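Local coordinates for protein putative mannose-1-phosphate guanylyl transferase (Thermus thermophilus, PDB 2CU2) that probably transfers a guanylyl group from GTP to mannose 1-phosphate, giving GDP-mannose, at residues K2-V7 against E98-L103; G132-L137 against F190-A195; P206-A211 against A226-I231; V256-A261 against D321-V326; H271-L276 against F287-Y292. All coordinates share one frame; numbering follows the deposited sequence.

Contact 1: K2-V7 against E98-L103; sequences KTYALV and EGAERL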
# COMPACT_ATOMS: atom_id res chain seq x y z
N LYS A 2 -40.51 23.15 19.74
CA LYS A 2 -40.48 22.14 18.69
C LYS A 2 -39.42 22.49 17.64
O LYS A 2 -39.60 23.37 16.81
CB LYS A 2 -41.86 22.09 18.03
CG LYS A 2 -41.97 20.95 17.00
CD LYS A 2 -43.42 20.55 16.72
CE LYS A 2 -43.54 19.10 16.24
NZ LYS A 2 -44.81 18.90 15.56
N THR A 3 -38.32 21.76 17.76
CA THR A 3 -37.18 21.95 16.88
C THR A 3 -36.93 20.73 16.00
O THR A 3 -36.95 19.59 16.46
CB THR A 3 -35.89 22.21 17.69
OG1 THR A 3 -36.06 23.39 18.50
CG2 THR A 3 -34.70 22.42 16.75
N TYR A 4 -36.73 20.98 14.71
CA TYR A 4 -36.43 19.92 13.78
C TYR A 4 -34.96 20.07 13.41
O TYR A 4 -34.40 21.15 13.53
CB TYR A 4 -37.31 20.01 12.52
CG TYR A 4 -38.53 19.12 12.57
CD1 TYR A 4 -39.54 19.33 13.52
CD2 TYR A 4 -38.67 18.04 11.71
CE1 TYR A 4 -40.64 18.48 13.61
CE2 TYR A 4 -39.76 17.18 11.78
CZ TYR A 4 -40.74 17.41 12.74
OH TYR A 4 -41.81 16.55 12.82
N ALA A 5 -34.35 18.98 12.99
CA ALA A 5 -32.95 19.01 12.61
C ALA A 5 -32.77 18.43 11.22
O ALA A 5 -33.30 17.36 10.92
CB ALA A 5 -32.12 18.22 13.62
N LEU A 6 -32.06 19.16 10.37
CA LEU A 6 -31.78 18.69 9.02
C LEU A 6 -30.31 18.29 8.99
O LEU A 6 -29.42 19.12 9.19
CB LEU A 6 -32.01 19.79 7.98
CG LEU A 6 -31.55 19.39 6.58
CD1 LEU A 6 -32.51 18.34 6.01
CD2 LEU A 6 -31.49 20.60 5.65
N VAL A 7 -30.06 17.01 8.74
CA VAL A 7 -28.71 16.49 8.63
C VAL A 7 -28.33 16.23 7.17
O VAL A 7 -28.83 15.32 6.52
CB VAL A 7 -28.62 15.19 9.43
CG1 VAL A 7 -27.22 14.59 9.31
CG2 VAL A 7 -28.94 15.46 10.89
N GLU A 98 -44.65 20.76 9.26
CA GLU A 98 -44.57 20.02 10.51
C GLU A 98 -44.86 20.94 11.70
O GLU A 98 -45.06 20.51 12.83
CB GLU A 98 -43.17 19.42 10.64
CG GLU A 98 -43.04 18.06 9.96
CD GLU A 98 -44.19 17.18 10.38
OE1 GLU A 98 -44.61 17.25 11.52
OE2 GLU A 98 -44.66 16.40 9.54
N GLY A 99 -44.85 22.26 11.41
CA GLY A 99 -45.18 23.24 12.44
C GLY A 99 -43.99 23.52 13.36
O GLY A 99 -44.13 23.91 14.51
N ALA A 100 -42.78 23.28 12.82
CA ALA A 100 -41.58 23.48 13.63
C ALA A 100 -41.32 24.96 13.90
O ALA A 100 -41.51 25.82 13.05
CB ALA A 100 -40.40 22.87 12.88
N GLU A 101 -40.88 25.24 15.12
CA GLU A 101 -40.57 26.61 15.53
C GLU A 101 -39.10 26.91 15.26
O GLU A 101 -38.69 28.07 15.19
CB GLU A 101 -40.84 26.80 17.02
CG GLU A 101 -42.30 26.73 17.41
CD GLU A 101 -42.47 26.45 18.89
OE1 GLU A 101 -42.57 25.26 19.26
OE2 GLU A 101 -42.50 27.42 19.68
N ARG A 102 -38.30 25.86 15.14
CA ARG A 102 -36.88 26.01 14.89
C ARG A 102 -36.36 24.90 14.00
O ARG A 102 -36.80 23.75 14.08
CB ARG A 102 -36.11 25.97 16.22
CG ARG A 102 -36.31 27.16 17.12
CD ARG A 102 -35.50 28.35 16.65
NE ARG A 102 -35.55 29.45 17.61
CZ ARG A 102 -36.58 30.28 17.76
NH1 ARG A 102 -37.66 30.13 17.00
NH2 ARG A 102 -36.53 31.24 18.67
N LEU A 103 -35.42 25.26 13.12
CA LEU A 103 -34.80 24.28 12.25
C LEU A 103 -33.29 24.41 12.40
O LEU A 103 -32.72 25.49 12.27
CB LEU A 103 -35.20 24.48 10.79
CG LEU A 103 -34.50 23.49 9.84
CD1 LEU A 103 -34.89 22.06 10.21
CD2 LEU A 103 -34.86 23.80 8.40

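Contact 2: G132-L137 against F190-A195; sequences GFVVAL and FAFAPA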
# COMPACT_ATOMS: atom_id res chain seq x y z
N GLY A 132 -36.17 36.95 13.06
CA GLY A 132 -35.44 37.70 12.05
C GLY A 132 -34.02 37.16 11.89
O GLY A 132 -33.42 37.18 10.82
N PHE A 133 -33.47 36.61 12.99
CA PHE A 133 -32.06 36.23 12.99
C PHE A 133 -31.84 34.83 12.41
O PHE A 133 -32.54 33.88 12.72
CB PHE A 133 -31.54 36.31 14.43
CG PHE A 133 -31.52 37.74 14.89
CD1 PHE A 133 -32.57 38.23 15.66
CD2 PHE A 133 -30.49 38.58 14.49
CE1 PHE A 133 -32.59 39.57 16.03
CE2 PHE A 133 -30.52 39.92 14.87
CZ PHE A 133 -31.57 40.42 15.63
N VAL A 134 -30.79 34.79 11.57
CA VAL A 134 -30.19 33.51 11.23
C VAL A 134 -28.91 33.30 12.04
O VAL A 134 -28.09 34.20 12.18
CB VAL A 134 -29.88 33.49 9.73
CG1 VAL A 134 -28.65 34.36 9.45
CG2 VAL A 134 -29.59 32.07 9.28
N VAL A 135 -28.71 32.14 12.65
CA VAL A 135 -27.55 31.91 13.50
C VAL A 135 -26.55 30.93 12.89
O VAL A 135 -26.93 29.89 12.36
CB VAL A 135 -27.98 31.36 14.90
CG1 VAL A 135 -26.79 31.38 15.87
CG2 VAL A 135 -29.14 32.19 15.46
N ALA A 136 -25.26 31.27 12.99
CA ALA A 136 -24.20 30.42 12.46
C ALA A 136 -23.24 29.98 13.56
O ALA A 136 -23.19 30.59 14.64
CB ALA A 136 -23.44 31.16 11.35
N LEU A 137 -22.49 28.92 13.28
CA LEU A 137 -21.52 28.36 14.22
C LEU A 137 -20.13 28.76 13.77
O LEU A 137 -19.76 28.55 12.62
CB LEU A 137 -21.61 26.83 14.27
CG LEU A 137 -20.48 26.07 14.99
CD1 LEU A 137 -20.56 26.29 16.50
CD2 LEU A 137 -20.60 24.57 14.68
N PHE A 190 -26.30 25.85 11.13
CA PHE A 190 -27.18 27.01 11.16
C PHE A 190 -28.46 26.73 11.96
O PHE A 190 -28.93 25.60 12.07
CB PHE A 190 -27.54 27.38 9.73
CG PHE A 190 -26.29 27.62 8.93
CD1 PHE A 190 -25.79 26.61 8.11
CD2 PHE A 190 -25.64 28.84 9.01
CE1 PHE A 190 -24.65 26.83 7.37
CE2 PHE A 190 -24.50 29.06 8.25
CZ PHE A 190 -24.00 28.06 7.43
N ALA A 191 -28.99 27.81 12.56
CA ALA A 191 -30.23 27.70 13.32
C ALA A 191 -31.14 28.90 13.08
O ALA A 191 -30.73 30.05 13.17
CB ALA A 191 -29.87 27.61 14.80
N PHE A 192 -32.39 28.59 12.70
CA PHE A 192 -33.35 29.65 12.43
C PHE A 192 -34.78 29.12 12.46
O PHE A 192 -35.04 27.93 12.32
CB PHE A 192 -33.05 30.22 11.04
CG PHE A 192 -32.90 29.11 10.05
CD1 PHE A 192 -34.03 28.57 9.44
CD2 PHE A 192 -31.64 28.63 9.73
CE1 PHE A 192 -33.88 27.55 8.51
CE2 PHE A 192 -31.50 27.61 8.79
CZ PHE A 192 -32.62 27.07 8.18
N ALA A 193 -35.74 30.03 12.69
CA ALA A 193 -37.12 29.66 12.46
C ALA A 193 -37.37 29.49 10.97
O ALA A 193 -36.87 30.25 10.14
CB ALA A 193 -38.02 30.76 13.02
N PRO A 194 -38.12 28.44 10.61
CA PRO A 194 -38.40 28.15 9.22
C PRO A 194 -38.83 29.39 8.43
O PRO A 194 -38.44 29.61 7.29
CB PRO A 194 -39.47 27.07 9.18
CG PRO A 194 -39.43 26.34 10.52
CD PRO A 194 -38.74 27.44 11.47
N ALA A 195 -39.68 30.22 9.06
CA ALA A 195 -40.17 31.41 8.37
C ALA A 195 -39.03 32.38 7.99
O ALA A 195 -39.03 32.99 6.93
CB ALA A 195 -41.19 32.13 9.25
O HOH W 1 -35.05 32.94 13.06

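Contact 3: P206-A211 against A226-I231; sequences PSHHEA and AGLPKI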
# COMPACT_ATOMS: atom_id res chain seq x y z
N PRO A 206 -34.69 34.03 -5.14
CA PRO A 206 -36.02 33.90 -5.76
C PRO A 206 -36.35 32.49 -6.25
O PRO A 206 -37.47 32.01 -6.13
CB PRO A 206 -36.05 34.91 -6.89
CG PRO A 206 -35.15 36.05 -6.46
CD PRO A 206 -34.05 35.24 -5.64
N SER A 207 -35.36 31.84 -6.89
CA SER A 207 -35.58 30.49 -7.40
C SER A 207 -36.06 29.54 -6.30
O SER A 207 -36.90 28.67 -6.50
CB SER A 207 -34.27 29.98 -8.00
OG SER A 207 -33.26 29.97 -6.99
N HIS A 208 -35.44 29.69 -5.10
CA HIS A 208 -35.77 28.78 -4.00
C HIS A 208 -37.07 29.19 -3.29
O HIS A 208 -37.80 28.37 -2.75
CB HIS A 208 -34.60 28.77 -3.01
CG HIS A 208 -33.45 27.96 -3.57
ND1 HIS A 208 -32.85 28.22 -4.76
CD2 HIS A 208 -32.84 26.83 -3.01
CE1 HIS A 208 -31.90 27.28 -4.91
NE2 HIS A 208 -31.87 26.43 -3.88
N HIS A 209 -37.32 30.52 -3.24
CA HIS A 209 -38.58 30.97 -2.63
C HIS A 209 -39.78 30.46 -3.44
O HIS A 209 -40.77 29.97 -2.91
CB HIS A 209 -38.58 32.50 -2.56
CG HIS A 209 -39.99 33.02 -2.36
ND1 HIS A 209 -40.81 33.37 -3.38
CD2 HIS A 209 -40.65 33.30 -1.16
CE1 HIS A 209 -41.95 33.82 -2.81
NE2 HIS A 209 -41.88 33.79 -1.48
N GLU A 210 -39.66 30.61 -4.77
CA GLU A 210 -40.72 30.11 -5.65
C GLU A 210 -40.84 28.59 -5.56
O GLU A 210 -41.93 28.02 -5.53
CB GLU A 210 -40.38 30.52 -7.10
CG GLU A 210 -41.62 30.53 -8.01
CD GLU A 210 -41.24 31.04 -9.38
OE1 GLU A 210 -40.76 30.25 -10.19
OE2 GLU A 210 -41.46 32.21 -9.66
N ALA A 211 -39.67 27.92 -5.55
CA ALA A 211 -39.69 26.47 -5.43
C ALA A 211 -40.37 26.03 -4.13
O ALA A 211 -41.15 25.09 -4.09
CB ALA A 211 -38.24 25.97 -5.47
N ALA A 226 -35.27 19.76 -10.55
CA ALA A 226 -34.55 19.79 -11.82
C ALA A 226 -34.29 21.23 -12.31
O ALA A 226 -33.25 21.56 -12.87
CB ALA A 226 -35.34 19.01 -12.87
N GLY A 227 -35.31 22.10 -12.11
CA GLY A 227 -35.20 23.47 -12.61
C GLY A 227 -34.53 24.43 -11.62
O GLY A 227 -34.44 25.64 -11.83
N LEU A 228 -34.09 23.87 -10.48
CA LEU A 228 -33.45 24.67 -9.44
C LEU A 228 -31.95 24.83 -9.75
O LEU A 228 -31.29 23.91 -10.21
CB LEU A 228 -33.64 23.86 -8.15
CG LEU A 228 -33.52 24.63 -6.83
CD1 LEU A 228 -34.55 25.75 -6.65
CD2 LEU A 228 -33.73 23.72 -5.63
N PRO A 229 -31.42 26.05 -9.53
CA PRO A 229 -29.99 26.31 -9.71
C PRO A 229 -29.17 25.70 -8.56
O PRO A 229 -29.56 25.72 -7.39
CB PRO A 229 -29.84 27.82 -9.69
CG PRO A 229 -30.96 28.35 -8.82
CD PRO A 229 -32.10 27.27 -9.12
N LYS A 230 -27.99 25.15 -8.91
CA LYS A 230 -27.12 24.57 -7.89
C LYS A 230 -26.30 25.64 -7.16
O LYS A 230 -25.46 26.32 -7.73
CB LYS A 230 -26.16 23.57 -8.58
CG LYS A 230 -25.18 22.92 -7.60
CD LYS A 230 -24.11 22.08 -8.31
CE LYS A 230 -23.02 21.57 -7.36
NZ LYS A 230 -22.51 20.29 -7.85
N ILE A 231 -26.61 25.82 -5.86
CA ILE A 231 -25.90 26.82 -5.07
C ILE A 231 -25.88 26.45 -3.59
O ILE A 231 -26.79 25.83 -3.06
CB ILE A 231 -26.59 28.18 -5.27
CG1 ILE A 231 -25.75 29.29 -4.65
CG2 ILE A 231 -27.96 28.17 -4.58
CD1 ILE A 231 -26.29 30.69 -4.98
O HOH W 2 -29.68 25.04 -4.52

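Contact 4: V256-A261 against D321-V326; sequences VGNWRA and DWAREV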
# COMPACT_ATOMS: atom_id res chain seq x y z
N VAL A 256 -12.57 17.37 7.84
CA VAL A 256 -12.06 16.10 7.31
C VAL A 256 -12.05 16.05 5.79
O VAL A 256 -12.51 15.11 5.16
CB VAL A 256 -12.91 14.95 7.86
CG1 VAL A 256 -12.19 13.63 7.64
CG2 VAL A 256 -13.15 15.14 9.35
N GLY A 257 -11.52 17.13 5.18
CA GLY A 257 -11.57 17.26 3.72
C GLY A 257 -10.58 16.33 3.02
O GLY A 257 -10.80 15.86 1.91
N ASN A 258 -9.44 16.05 3.64
CA ASN A 258 -8.45 15.16 3.03
C ASN A 258 -7.73 14.30 4.07
O ASN A 258 -7.94 14.43 5.27
CB ASN A 258 -7.43 16.02 2.27
CG ASN A 258 -6.69 16.89 3.26
OD1 ASN A 258 -6.19 16.43 4.28
ND2 ASN A 258 -6.61 18.19 2.92
N TRP A 259 -6.91 13.36 3.56
CA TRP A 259 -6.26 12.40 4.44
C TRP A 259 -5.46 13.07 5.56
O TRP A 259 -5.31 12.54 6.66
CB TRP A 259 -5.34 11.52 3.60
CG TRP A 259 -6.12 10.47 2.91
CD1 TRP A 259 -6.34 10.36 1.52
CD2 TRP A 259 -6.77 9.32 3.52
NE1 TRP A 259 -7.06 9.25 1.19
CE2 TRP A 259 -7.35 8.57 2.48
CE3 TRP A 259 -6.91 8.89 4.84
CZ2 TRP A 259 -8.04 7.40 2.77
CZ3 TRP A 259 -7.60 7.73 5.13
CH2 TRP A 259 -8.18 6.98 4.09
N ARG A 260 -4.91 14.25 5.25
CA ARG A 260 -4.11 14.95 6.26
C ARG A 260 -4.95 15.33 7.48
O ARG A 260 -4.45 15.56 8.57
CB ARG A 260 -3.52 16.20 5.62
CG ARG A 260 -2.10 16.49 6.11
CD ARG A 260 -2.02 17.80 6.91
NE ARG A 260 -1.06 17.67 8.01
CZ ARG A 260 0.11 18.32 7.89
NH1 ARG A 260 0.35 19.05 6.81
NH2 ARG A 260 1.03 18.23 8.86
N ALA A 261 -6.28 15.44 7.25
CA ALA A 261 -7.16 15.83 8.34
C ALA A 261 -7.10 14.83 9.50
O ALA A 261 -7.38 15.15 10.65
CB ALA A 261 -8.59 15.89 7.79
N ASP A 321 1.46 16.58 2.74
CA ASP A 321 1.25 17.97 2.33
C ASP A 321 0.55 18.08 0.97
O ASP A 321 0.01 19.12 0.61
CB ASP A 321 2.58 18.74 2.35
CG ASP A 321 3.62 18.10 1.43
OD1 ASP A 321 3.20 17.35 0.54
OD2 ASP A 321 4.80 18.42 1.56
N TRP A 322 0.60 16.98 0.19
CA TRP A 322 -0.06 17.00 -1.11
C TRP A 322 -1.39 16.25 -1.10
O TRP A 322 -1.90 15.82 -2.12
CB TRP A 322 0.89 16.37 -2.13
CG TRP A 322 0.77 17.03 -3.45
CD1 TRP A 322 0.39 18.37 -3.69
CD2 TRP A 322 1.07 16.44 -4.74
NE1 TRP A 322 0.43 18.68 -5.02
CE2 TRP A 322 0.86 17.44 -5.72
CE3 TRP A 322 1.49 15.17 -5.14
CZ2 TRP A 322 1.07 17.16 -7.06
CZ3 TRP A 322 1.70 14.88 -6.48
CH2 TRP A 322 1.49 15.89 -7.45
N ALA A 323 -1.97 16.09 0.09
CA ALA A 323 -3.23 15.36 0.27
C ALA A 323 -4.37 15.79 -0.66
O ALA A 323 -5.16 14.96 -1.10
CB ALA A 323 -3.68 15.46 1.73
N ARG A 324 -4.46 17.08 -0.97
CA ARG A 324 -5.52 17.57 -1.84
C ARG A 324 -5.48 16.95 -3.24
O ARG A 324 -6.51 16.72 -3.86
CB ARG A 324 -5.44 19.10 -1.94
CG ARG A 324 -6.57 19.75 -2.74
CD ARG A 324 -6.43 21.27 -2.71
NE ARG A 324 -7.43 21.94 -3.54
CZ ARG A 324 -8.73 21.97 -3.29
NH1 ARG A 324 -9.22 21.35 -2.22
NH2 ARG A 324 -9.55 22.62 -4.11
N GLU A 325 -4.27 16.67 -3.72
CA GLU A 325 -4.09 16.11 -5.05
C GLU A 325 -4.57 14.67 -5.24
O GLU A 325 -4.57 14.16 -6.36
CB GLU A 325 -2.62 16.21 -5.46
CG GLU A 325 -2.26 17.56 -6.04
CD GLU A 325 -2.91 17.80 -7.39
OE1 GLU A 325 -2.46 17.19 -8.39
OE2 GLU A 325 -3.86 18.61 -7.45
N VAL A 326 -4.98 14.03 -4.15
CA VAL A 326 -5.48 12.66 -4.21
C VAL A 326 -6.67 12.55 -5.17
O VAL A 326 -6.90 11.50 -5.78
CB VAL A 326 -5.91 12.15 -2.81
CG1 VAL A 326 -6.63 10.82 -2.94
CG2 VAL A 326 -4.68 12.00 -1.92
O HOH W 3 -7.89 19.74 0.39
O HOH W 4 -6.23 13.31 0.72

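Contact 5: H271-L276 against F287-Y292; sequences HENVVL and FGCVVY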
# COMPACT_ATOMS: atom_id res chain seq x y z
N HIS A 271 5.11 14.56 14.92
CA HIS A 271 6.04 13.49 14.57
C HIS A 271 5.56 12.07 14.88
O HIS A 271 6.13 11.11 14.37
CB HIS A 271 7.40 13.74 15.24
CG HIS A 271 7.45 13.33 16.68
ND1 HIS A 271 7.38 14.24 17.72
CD2 HIS A 271 7.55 12.11 17.26
CE1 HIS A 271 7.44 13.60 18.87
NE2 HIS A 271 7.55 12.31 18.62
N GLU A 272 4.53 11.93 15.72
CA GLU A 272 3.99 10.60 16.03
C GLU A 272 3.13 10.15 14.84
O GLU A 272 2.58 10.99 14.13
CB GLU A 272 3.13 10.66 17.31
CG GLU A 272 3.91 11.02 18.58
CD GLU A 272 4.55 9.82 19.27
OE1 GLU A 272 4.57 8.71 18.69
OE2 GLU A 272 5.04 9.97 20.41
N ASN A 273 3.02 8.84 14.62
CA ASN A 273 2.23 8.35 13.51
C ASN A 273 0.75 8.26 13.87
O ASN A 273 0.39 8.09 15.04
CB ASN A 273 2.74 6.97 13.04
CG ASN A 273 4.16 7.02 12.51
OD1 ASN A 273 4.49 7.86 11.67
ND2 ASN A 273 5.01 6.13 13.01
N VAL A 274 -0.11 8.40 12.86
CA VAL A 274 -1.55 8.34 13.05
C VAL A 274 -2.07 7.13 12.29
O VAL A 274 -1.86 7.01 11.08
CB VAL A 274 -2.23 9.61 12.50
CG1 VAL A 274 -3.73 9.45 12.51
CG2 VAL A 274 -1.82 10.81 13.35
N VAL A 275 -2.76 6.24 13.00
CA VAL A 275 -3.28 5.03 12.39
C VAL A 275 -4.78 4.83 12.58
O VAL A 275 -5.30 5.03 13.68
CB VAL A 275 -2.56 3.80 12.98
CG1 VAL A 275 -3.07 2.53 12.31
CG2 VAL A 275 -1.06 3.96 12.83
N LEU A 276 -5.47 4.47 11.51
CA LEU A 276 -6.90 4.19 11.57
C LEU A 276 -7.16 2.93 10.77
O LEU A 276 -6.31 2.49 9.99
CB LEU A 276 -7.74 5.34 11.00
CG LEU A 276 -8.01 6.55 11.89
CD1 LEU A 276 -9.05 7.43 11.20
CD2 LEU A 276 -8.53 6.11 13.26
N PHE A 287 8.18 8.31 10.83
CA PHE A 287 7.70 9.47 11.58
C PHE A 287 6.70 10.32 10.81
O PHE A 287 6.64 10.26 9.58
CB PHE A 287 8.89 10.35 11.98
CG PHE A 287 9.91 9.64 12.82
CD1 PHE A 287 9.78 9.60 14.21
CD2 PHE A 287 10.97 8.96 12.22
CE1 PHE A 287 10.70 8.90 15.00
CE2 PHE A 287 11.90 8.25 13.00
CZ PHE A 287 11.76 8.22 14.39
N GLY A 288 5.93 11.10 11.55
CA GLY A 288 4.94 11.99 10.97
C GLY A 288 4.05 11.46 9.86
O GLY A 288 3.64 12.21 8.97
N CYS A 289 3.73 10.18 9.90
CA CYS A 289 2.89 9.59 8.86
C CYS A 289 1.42 9.42 9.23
O CYS A 289 1.04 9.49 10.40
CB CYS A 289 3.44 8.23 8.43
SG CYS A 289 4.95 8.32 7.45
N VAL A 290 0.59 9.22 8.21
CA VAL A 290 -0.83 8.98 8.38
C VAL A 290 -1.07 7.66 7.67
O VAL A 290 -0.87 7.55 6.46
CB VAL A 290 -1.69 10.08 7.72
CG1 VAL A 290 -3.14 9.66 7.72
CG2 VAL A 290 -1.53 11.40 8.47
N VAL A 291 -1.50 6.65 8.43
CA VAL A 291 -1.74 5.33 7.88
C VAL A 291 -3.17 4.83 8.07
O VAL A 291 -3.72 4.87 9.17
CB VAL A 291 -0.81 4.29 8.55
CG1 VAL A 291 -1.11 2.90 8.02
CG2 VAL A 291 0.65 4.67 8.32
N TYR A 292 -3.77 4.36 6.98
CA TYR A 292 -5.10 3.80 7.05
C TYR A 292 -4.99 2.37 6.52
O TYR A 292 -4.59 2.17 5.38
CB TYR A 292 -6.11 4.57 6.21
CG TYR A 292 -7.53 4.10 6.47
CD1 TYR A 292 -8.37 4.82 7.33
CD2 TYR A 292 -8.01 2.90 5.93
CE1 TYR A 292 -9.64 4.35 7.65
CE2 TYR A 292 -9.29 2.42 6.25
CZ TYR A 292 -10.10 3.16 7.11
OH TYR A 292 -11.36 2.71 7.43

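Contact 1: K2-V7 against E98-L103
Thr3 and Tyr4 pair with Arg102 and Leu103 as neighbouring parallel strands in the large sheet of the nucleotidyltransferase part. The pairing starts just after helix 83-98 ends. Lys2 O takes two backbone donors, Glu101 N at 2.8 Å and Arg102 N at 3.3 Å. Tyr4 N then donates to Arg102 O at 2.8 Å, in a nearly straight bond (169°). Glu101 turns back to the N-terminal chain. Its OE1 accepts from Lys2 N at 3.0 Å and is met from above the carboxylate plane. Lys2 has CG anti to its backbone N (chi1 -174°) and an extended chain beyond. Its NZ ends at the last helical turn and donates to Glu98 O at 3.2 Å. Gly99 follows with positive phi, closing the helix in a Schellman motif.

The Tyr4 ring packs against this helix end. Glu98 CB lies over one face, 4.2 Å from the ring centroid of Tyr4, a CH-pi contact. Ala100 CB meets Tyr4 CD1 obliquely at 3.7 Å. The Glu98 carboxylate is turned 24° from the ring plane, and Tyr4 OH has a weak bond to Arg74. An alanine in place of Tyr4 would probably leave Glu98 CB and Ala100 CB without the ring they rest on and open a gap at the helix end. Leu103 CD1 reaches Tyr4 CB at 3.9 Å, while Leu103 also packs on Val92 of helix 83-98. Strand 74-78, helix 83-98 and strand 102-107 form a beta-alpha-beta crossover whose last strand lies beside strand 3-8, as in the Rossmann-like core of GT-A nucleotidyltransferases.

Contact 2: G132-L137 against F190-A195
Val135 and Ala191 make the tight part of the contact, a hydrogen-bonded antiparallel pair. Val135 N donates to Ala191 O at 3.0 Å. Ala191 N returns a bond to Val135 O at 2.9 Å. The same oxygen is approached by Phe190 CA, 3.1 Å from Val135 O, in a CA-H...O contact. Val135 CB and Ala191 CB lie 4.2 Å apart on one face of the sheet, where Met125 of helix 115-128 covers both.

The other face carries Ala136, Phe190, Val134 and Phe192. Ala136 and Phe190 are a non-hydrogen-bonded pair, and Ala136 CB meets Phe190 CE2 obliquely at 3.9 Å. Phe192 has CG between its backbone N and carbonyl carbon (chi1 48°). The Phe192 and Val134 side chains lie side by side, pointing the same way, with Phe192 CD2 4.0 Å from Val134 CG2. Met238 of helix 233-238 touches Val134 and Phe190 on this face. Strand 184-192 runs antiparallel to strand 134-139 and also to strand 102-107, as expected for the mixed central sheet of a GT-A fold.

Past Phe192 the packing becomes looser and the residues are partly exposed. A water takes the place of a direct bond. It donates to Phe133 O at 2.7 Å and accepts from Ala193 N at 3.0 Å. Ala193 is the N-cap residue of helix 194-204. The Phe133 ring leads away from strand 184-192 and makes cation-pi contacts with Arg243 and Arg245.

Contact 3: P206-A211 against A226-I231
The imidazole of His208 has Leu228 CD1 over one face and polar atoms at its edge. CD1 sits 3.5 Å above the ring plane, offset toward the rim, and the two side chains cross at about a right angle. This is a CH-pi contact, with Leu228 CD1 at 3.6 Å from the centroid of the His208 ring. Three oxygens lie at the edge, in the plane. Ser207 OG is 2.9 Å from His208 ND1 in a hydrogen bond whose donor is not settled. A water bonds to His208 NE2 at 2.7 Å and donates to Pro229 O at 3.0 Å. The third is Pro229 O itself. Bonds at both ring nitrogens would fix the rotation of the imidazole.

Ser207 OG also touches the proline ring, 3.4 Å from Pro229 CG. Here OG stands between the backbone N and the carbonyl carbon (chi1 59°). Ala211 CB meets Leu228 CD1 at 3.9 Å, one helical turn after Ser207.

The contact joins the start of helix 206-216 to the loop before helix 233-238. Helix 83-98 touches both segments through Ala85 and Leu89, and Arg82 NE hydrogen-bonds to Leu228 O. Phe201 of helix 194-204 meets the His208 ring.

Contact 4: V256-A261 against D321-V326
Asn258 and Ala323 touch where two irregular stretches come together, their CA atoms 5.9 Å apart. Residues 256-261 form a loop that ends in a type I turn from Asn258 to Ala261 and enters helix 261-266. Residues 321-325 are in a 3-10 segment. Asn258 has CG between its backbone N and carbonyl carbon (chi1 64°). Its OD1 caps the turn with weak bonds from Arg260 N at 2.7 Å and Ala261 N at 3.1 Å.

Ala323 CB is at the middle of the contact. It lies 3.7 Å from Asn258 CG and 4.0 Å from Arg260 CB. Val326 CG2 meets Trp259 CD1 at 4.2 Å, near the plane of the indole and at its edge. The indole NE1 is bonded to Trp17 O. Arg260 turns its polar end to Glu263 in a salt bridge. Leu301 of the second subunit packs on Val326.

Water carries the polar links. One accepts from Trp259 N at 2.9 Å and donates to Ala323 O at 2.7 Å. Another accepts from Asn258 ND2 and, weakly, from Arg324 NH1. The direct touch between the nucleotidyltransferase and beta-helix parts is thus van der Waals packing, mostly on the methyl of Ala323, with Val326 against the indole edge. One water bridges backbone groups and another bridges side chains.

Contact 5: H271-L276 against F287-Y292
His271 and Gly288 begin the backbone bonds of this contact, and the parallel strands 274-276 and 290-293 continue them. Gly288 N donates to His271 O at 2.8 Å, from above the carbonyl plane. Val274 N donates to Cys289 O at 2.9 Å. Val291 N reaches Val274 O at 2.7 Å in an almost straight bond (176°). Leu276 N closes the series on Val291 O at 2.9 Å. CA-H...O contacts run between these bonds, such as Val275 CA to Val291 O at 3.3 Å.

One side chain joins the polar group. Asn273 OD1 accepts from Cys289 N at 3.0 Å, in the carbonyl plane, and ND2 donates to Thr286 O. An alanine in place of Asn273 would probably leave Cys289 N and Thr286 O without this mate and free the turn around Gly288 to shift.

Apolar contacts line the face of Val274, Val290, Leu276 and Tyr292. Leu276 CB touches Tyr292 CD1 at 3.8 Å, and Leu276 O lies over one face of that ring. Tyr292 OH is bonded to Pro30 O. Helix 261-266 covers Val274, Leu276 and Val290. Parallel strands stacked sixteen residues apart, continued by strand 306-311, are consistent with successive coils of the GMP-like beta-helix.

How the contacts relate
From the N terminus, contact 1 closes the first long loop by bringing residues 98-103 back beside the first strand. Contact 2 opens after it and adds strands 134-139 and 184-192 to the same sheet. The two touch where Leu103 N lies 2.8 Å from Phe192 O, a probable hydrogen bond. Contact 3 follows in series and ties helix 206-216 to the loop before helix 233-238, about 8 Å from contact 2 at the nearest atoms. Contact 4 spans the change from nucleotidyltransferase to beta-helix. Contact 5 is nested inside its loop, and Trp259 CZ3 packs on Tyr292 CB at 3.7 Å. Contacts 1 and 2 lie across the chain's centre from contacts 4 and 5.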